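Local coordinates for protein glucosamine--fructose-6-phosphate aminotransferase [isomerizing] (Francisella tularensis subsp. tularensis, PDB 3TBF) that probably makes glucosamine-6-phosphate from fructose-6-phosphate, using ammonia released from glutamine, with this C-terminal part acting as the isomerase, at residues L121-S124 against K125-Y129; P139-S142 against L143-E146; D290-L293 against S294-E298. All coordinates share one frame; numbering follows the deposited sequence.

Contact 1 of 3, residues L121-S124 against K125-Y129; sequences LRKS and KKQNY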
# COMPACT_ATOMS: atom_id res chain seq x y z
N LEU A 121 5.65 2.59 19.26
CA LEU A 121 6.94 2.79 19.88
C LEU A 121 6.99 2.01 21.22
O LEU A 121 7.94 1.30 21.50
CB LEU A 121 7.26 4.27 20.00
CG LEU A 121 8.51 4.65 20.82
CD1 LEU A 121 9.77 4.12 20.20
CD2 LEU A 121 8.63 6.17 21.05
N ARG A 122 5.94 2.10 22.01
CA ARG A 122 5.96 1.45 23.32
C ARG A 122 6.11 -0.05 23.20
O ARG A 122 6.84 -0.66 23.98
CB ARG A 122 4.72 1.81 24.14
CG ARG A 122 4.83 3.25 24.62
CD ARG A 122 3.50 3.84 24.97
NE ARG A 122 3.70 5.20 25.48
CZ ARG A 122 2.72 6.00 25.91
NH1 ARG A 122 1.46 5.58 25.88
NH2 ARG A 122 2.99 7.21 26.37
N LYS A 123 5.46 -0.62 22.21
CA LYS A 123 5.58 -2.04 21.96
C LYS A 123 7.00 -2.40 21.54
O LYS A 123 7.56 -3.39 22.00
CB LYS A 123 4.52 -2.47 20.94
CG LYS A 123 4.87 -3.68 20.10
CD LYS A 123 3.69 -4.17 19.24
CE LYS A 123 4.23 -4.81 17.92
NZ LYS A 123 3.27 -5.79 17.38
N SER A 124 7.61 -1.56 20.72
CA SER A 124 8.95 -1.82 20.19
C SER A 124 10.00 -1.99 21.29
O SER A 124 11.06 -2.59 21.09
CB SER A 124 9.36 -0.68 19.25
OG SER A 124 9.89 0.37 19.99
N LYS A 125 9.73 -1.41 22.44
CA LYS A 125 10.69 -1.44 23.55
C LYS A 125 10.81 -2.81 24.23
O LYS A 125 11.79 -3.09 24.88
CB LYS A 125 10.37 -0.36 24.58
CG LYS A 125 11.13 0.91 24.22
CD LYS A 125 10.37 2.10 24.56
CE LYS A 125 11.19 3.33 24.26
NZ LYS A 125 10.94 4.32 25.33
N LYS A 126 9.81 -3.65 24.03
CA LYS A 126 9.88 -5.05 24.39
C LYS A 126 10.39 -5.93 23.25
O LYS A 126 10.35 -7.13 23.39
CB LYS A 126 8.49 -5.56 24.71
CG LYS A 126 7.84 -4.85 25.88
CD LYS A 126 6.33 -4.87 25.73
CE LYS A 126 5.66 -4.02 26.81
NZ LYS A 126 4.18 -4.17 26.72
N GLN A 127 10.86 -5.37 22.14
CA GLN A 127 11.24 -6.21 21.01
C GLN A 127 12.72 -6.02 20.73
O GLN A 127 13.41 -5.23 21.36
CB GLN A 127 10.37 -5.90 19.78
CG GLN A 127 8.90 -6.34 19.97
CD GLN A 127 7.98 -6.07 18.77
OE1 GLN A 127 7.30 -6.98 18.26
NE2 GLN A 127 7.93 -4.82 18.33
N ASN A 128 13.20 -6.75 19.75
CA ASN A 128 14.60 -6.77 19.41
C ASN A 128 15.16 -5.54 18.68
O ASN A 128 16.06 -5.68 17.87
CB ASN A 128 14.81 -8.00 18.53
CG ASN A 128 16.24 -8.45 18.48
OD1 ASN A 128 17.04 -8.16 19.40
ND2 ASN A 128 16.60 -9.17 17.40
N TYR A 129 14.66 -4.34 18.91
CA TYR A 129 15.23 -3.20 18.16
C TYR A 129 16.47 -2.69 18.87
O TYR A 129 16.56 -2.81 20.10
CB TYR A 129 14.24 -2.05 18.04
CG TYR A 129 13.03 -2.34 17.20
CD1 TYR A 129 13.08 -2.21 15.83
CD2 TYR A 129 11.84 -2.73 17.77
CE1 TYR A 129 11.97 -2.45 15.03
CE2 TYR A 129 10.73 -2.99 16.99
CZ TYR A 129 10.80 -2.84 15.61
OH TYR A 129 9.70 -3.09 14.83
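Two backbone bonds of equal length lie where helix 115-124 runs out into the turn: Lys126 N donates to Lys123 O at 3.0 Å, and Gln127 N donates to Ser124 O, also at 3.0 Å. Both reach three residues back, and the second closes a type I beta turn from Ser124 to Gln127. Lys125 N is held more loosely, by long, weak bonds to Leu121 O and Arg122 O. Leu121 O also accepts the hydroxyl of Ser124; Ser124 OG reaches it at 2.6 Å, lying in the carbonyl plane on a lone pair. With chi1 at 84° the hydroxyl lies back over the preceding turn of its own helix, where the bond to Leu121 O satisfies it.

In the sandwich of parallel sheet and helices that forms a SIS domain, this turn leads from helix 115-124 into strand 129-136, completing a right-handed crossover from strand 103-109. Tyr129, where the chain enters the strand, turns its ring back to the helix end. Ser124 O meets the ring edge in plane, 3.4 Å from Tyr129 CD2, while Ser124 CB lies 3.5 Å from Tyr129 CE2; Phe105 packs edge-to-face with the same ring. On another side of the turn the side chains of Lys123 and Gln127 cross, and the aliphatic part of Lys123 lies against the end of Gln127. Lys123 NZ continues past it to Ile92 O and Asn97. The aliphatic chain of Lys125 runs back along the helix, its CE coming 4.4 Å from Leu121 CD1, and its NZ probably hydrogen-bonds to Glu146 O.

Contact 2 of 3, residues P139-S142 against L143-E146; sequences PNSS and LVRE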
# COMPACT_ATOMS: atom_id res chain seq x y z
N PRO A 139 8.71 19.52 20.09
CA PRO A 139 9.63 19.03 21.11
C PRO A 139 8.89 18.93 22.42
O PRO A 139 7.97 19.73 22.72
CB PRO A 139 10.73 20.10 21.17
CG PRO A 139 10.08 21.37 20.70
CD PRO A 139 8.94 20.94 19.76
N ASN A 140 9.27 17.97 23.22
CA ASN A 140 8.51 17.73 24.43
C ASN A 140 7.12 17.15 24.12
O ASN A 140 6.08 17.66 24.53
CB ASN A 140 8.39 18.99 25.31
CG ASN A 140 7.81 18.65 26.67
OD1 ASN A 140 8.19 17.64 27.26
ND2 ASN A 140 6.82 19.45 27.14
N SER A 141 7.12 16.07 23.36
CA SER A 141 5.93 15.32 23.05
C SER A 141 6.26 13.92 23.49
O SER A 141 7.39 13.62 23.72
CB SER A 141 5.63 15.41 21.55
OG SER A 141 6.75 14.99 20.80
N SER A 142 5.26 13.08 23.65
CA SER A 142 5.48 11.72 24.13
C SER A 142 6.46 11.00 23.22
O SER A 142 7.38 10.35 23.71
CB SER A 142 4.17 10.96 24.15
OG SER A 142 3.20 11.65 24.90
N LEU A 143 6.29 11.13 21.91
CA LEU A 143 7.18 10.49 20.96
C LEU A 143 8.64 10.93 21.09
O LEU A 143 9.54 10.09 21.02
CB LEU A 143 6.71 10.71 19.54
CG LEU A 143 5.65 9.75 19.01
CD1 LEU A 143 5.30 10.20 17.59
CD2 LEU A 143 6.08 8.28 19.02
N VAL A 144 8.87 12.23 21.25
CA VAL A 144 10.22 12.73 21.50
C VAL A 144 10.77 12.25 22.84
O VAL A 144 11.88 11.77 22.92
CB VAL A 144 10.25 14.24 21.41
CG1 VAL A 144 11.62 14.78 21.87
CG2 VAL A 144 9.84 14.73 19.99
N ARG A 145 9.98 12.33 23.89
CA ARG A 145 10.47 11.89 25.20
C ARG A 145 10.79 10.39 25.24
O ARG A 145 11.76 9.95 25.82
CB ARG A 145 9.48 12.26 26.32
CG ARG A 145 9.28 13.78 26.46
CD ARG A 145 8.42 14.12 27.69
NE ARG A 145 7.13 13.43 27.65
CZ ARG A 145 5.98 13.94 27.26
NH1 ARG A 145 5.90 15.19 26.84
NH2 ARG A 145 4.89 13.19 27.29
N GLU A 146 9.96 9.61 24.58
CA GLU A 146 10.10 8.19 24.72
C GLU A 146 11.03 7.59 23.70
O GLU A 146 11.34 6.41 23.83
CB GLU A 146 8.76 7.55 24.69
CG GLU A 146 7.95 7.99 25.88
CD GLU A 146 6.56 7.38 25.86
OE1 GLU A 146 6.45 6.17 25.56
OE2 GLU A 146 5.57 8.11 26.17
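Arg145 folds its side chain back over the residues that start its own helix. Its CB lies 3.6 Å from Ser141 O, and CG comes closer still to that oxygen, at 3.3 Å. CD then passes beside Asn140 OD1, and a bend at chi3 (-55°) turns the guanidinium back above the backbone. One face of the group rests over the peptide between Ser141 and Ser142, with Ser142 N 3.5 Å above its plane, offset toward the rim. At the edge, Arg145 NH1 makes a weak hydrogen bond of 3.4 Å to Asn140 OD1, the amide plane turned 62° from the guanidinium. NH2 ends near Ser142 OG, whose hydrogen bond goes instead to Glu113. The side chain also touches a crystal neighbour, which may influence where its end lies.

Below the guanidinium the first helical turn is tied by Arg145 N to Ser141 O at 2.9 Å, and by Glu146 N to Ser142 O at 2.8 Å. Ser141 occupies the N-cap; its OG bonds back to Val138 O and packs against Val144 CG2.

Within the SIS domain, helix 142-146 bridges strands 129-136 and 149-152: Leu143 packs on Leu118 and Leu121 of helix 115-124 and on strand 103-109, while Val144 leans on Cys136, Ala150 and Met152.

Contact 3 of 3, residues D290-L293 against S294-E298; sequences DKTL and SNLQE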
# COMPACT_ATOMS: atom_id res chain seq x y z
N ASP A 290 10.03 7.10 -20.24
CA ASP A 290 9.42 6.36 -21.34
C ASP A 290 8.35 5.38 -20.84
O ASP A 290 7.27 5.25 -21.44
CB ASP A 290 10.50 5.72 -22.22
CG ASP A 290 11.24 6.76 -23.11
OD1 ASP A 290 10.80 7.94 -23.22
OD2 ASP A 290 12.26 6.40 -23.76
N LYS A 291 8.61 4.73 -19.71
CA LYS A 291 7.56 3.85 -19.14
C LYS A 291 6.31 4.67 -18.78
O LYS A 291 5.18 4.23 -19.03
CB LYS A 291 7.99 3.12 -17.86
CG LYS A 291 9.38 2.53 -17.79
CD LYS A 291 9.57 1.39 -18.71
CE LYS A 291 11.03 0.89 -18.59
NZ LYS A 291 12.13 1.90 -18.90
N THR A 292 6.55 5.84 -18.17
CA THR A 292 5.46 6.65 -17.66
C THR A 292 4.62 7.22 -18.80
O THR A 292 3.39 7.19 -18.76
CB THR A 292 6.01 7.77 -16.74
OG1 THR A 292 6.35 7.20 -15.47
CG2 THR A 292 4.99 8.85 -16.55
N LEU A 293 5.29 7.72 -19.83
CA LEU A 293 4.60 8.19 -21.03
C LEU A 293 3.77 7.07 -21.69
O LEU A 293 2.65 7.29 -22.21
CB LEU A 293 5.61 8.72 -22.05
CG LEU A 293 6.20 10.06 -21.68
CD1 LEU A 293 7.43 10.37 -22.60
CD2 LEU A 293 5.13 11.15 -21.78
N SER A 294 4.33 5.87 -21.64
CA SER A 294 3.64 4.69 -22.13
C SER A 294 2.40 4.38 -21.25
O SER A 294 1.33 4.07 -21.78
CB SER A 294 4.62 3.52 -22.19
OG SER A 294 3.94 2.32 -22.42
N ASN A 295 2.53 4.50 -19.92
CA ASN A 295 1.38 4.28 -19.04
C ASN A 295 0.34 5.38 -19.23
O ASN A 295 -0.88 5.16 -19.22
CB ASN A 295 1.80 4.26 -17.58
CG ASN A 295 2.82 3.16 -17.26
OD1 ASN A 295 3.74 3.39 -16.46
ND2 ASN A 295 2.66 1.97 -17.87
N LEU A 296 0.83 6.59 -19.46
CA LEU A 296 -0.05 7.70 -19.66
C LEU A 296 -0.81 7.56 -20.97
O LEU A 296 -1.96 7.96 -21.07
CB LEU A 296 0.75 9.00 -19.57
CG LEU A 296 1.02 9.39 -18.12
CD1 LEU A 296 2.14 10.39 -18.02
CD2 LEU A 296 -0.24 9.95 -17.48
N GLN A 297 -0.17 6.95 -21.96
CA GLN A 297 -0.81 6.68 -23.24
C GLN A 297 -1.99 5.74 -23.03
O GLN A 297 -3.10 6.01 -23.50
CB GLN A 297 0.19 6.11 -24.24
CG GLN A 297 -0.36 6.06 -25.70
CD GLN A 297 -0.67 7.46 -26.29
OE1 GLN A 297 0.25 8.28 -26.49
NE2 GLN A 297 -1.97 7.72 -26.59
N GLU A 298 -1.76 4.66 -22.29
CA GLU A 298 -2.84 3.70 -22.00
C GLU A 298 -4.02 4.51 -21.46
O GLU A 298 -5.15 4.37 -21.95
CB GLU A 298 -2.43 2.62 -20.97
CG GLU A 298 -1.31 1.63 -21.41
CD GLU A 298 -1.23 0.32 -20.51
OE1 GLU A 298 -2.01 -0.64 -20.76
OE2 GLU A 298 -0.38 0.25 -19.56
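Helix 289-301 connects strands 278-283 and 305-311 in a beta-alpha-beta crossover of the second SIS domain, and in its first half Thr292 and Leu296 lie side by side, one turn apart. Their side chains point the same way, with Thr292 CG2 3.6 Å from Leu296 CD1. Thr292 CG2 is anti to the backbone N (the OG1 chi1 is -77°), which turns the methyl toward Leu296 and leaves OG1 to make a weak bond with Leu288 O. Leu296 CG also sits 3.3 Å from Thr292 O, the carbonyl that accepts Leu296 N at 2.7 Å.

Leu296 faces the parallel sheet, packing on Ala281 and Val283, while Thr292 touches Arg235. The same i to i+4 bonding runs on around the helix: Ser294 N meets Asp290 O at 3.0 Å, Asn295 N meets Lys291 O at 2.8 Å and Gln297 N meets Leu293 O at 2.9 Å. Asn295 folds its amide back over the preceding turn, bringing OD1 near Lys291 O; Arg235 NE donates to OD1, which would ease the approach of the two acceptors. Lys291 itself packs on Tyr94 of the second subunit.

How the contacts relate
Contacts 1 and 2 follow each other along the chain in the first SIS domain, at two ends of strand 129-136: contact 1 leads into it from helix 115-124, and contact 2 leads out into helix 142-146. Their centres are 16 Å apart, yet they touch directly, through the Arg122–Glu146 salt bridge and packing of Leu121 on Leu143, so neighbouring helices are joined on the sheet. Contact 3 comes later, in the second SIS domain, with its centre 43 and 45 Å from the others. Both domains carry a five-stranded parallel sheet of order 2-1-3-4-5; the two share one topology, and helices 115-124 and 289-301, each following the third strand, hold equivalent places in the two halves.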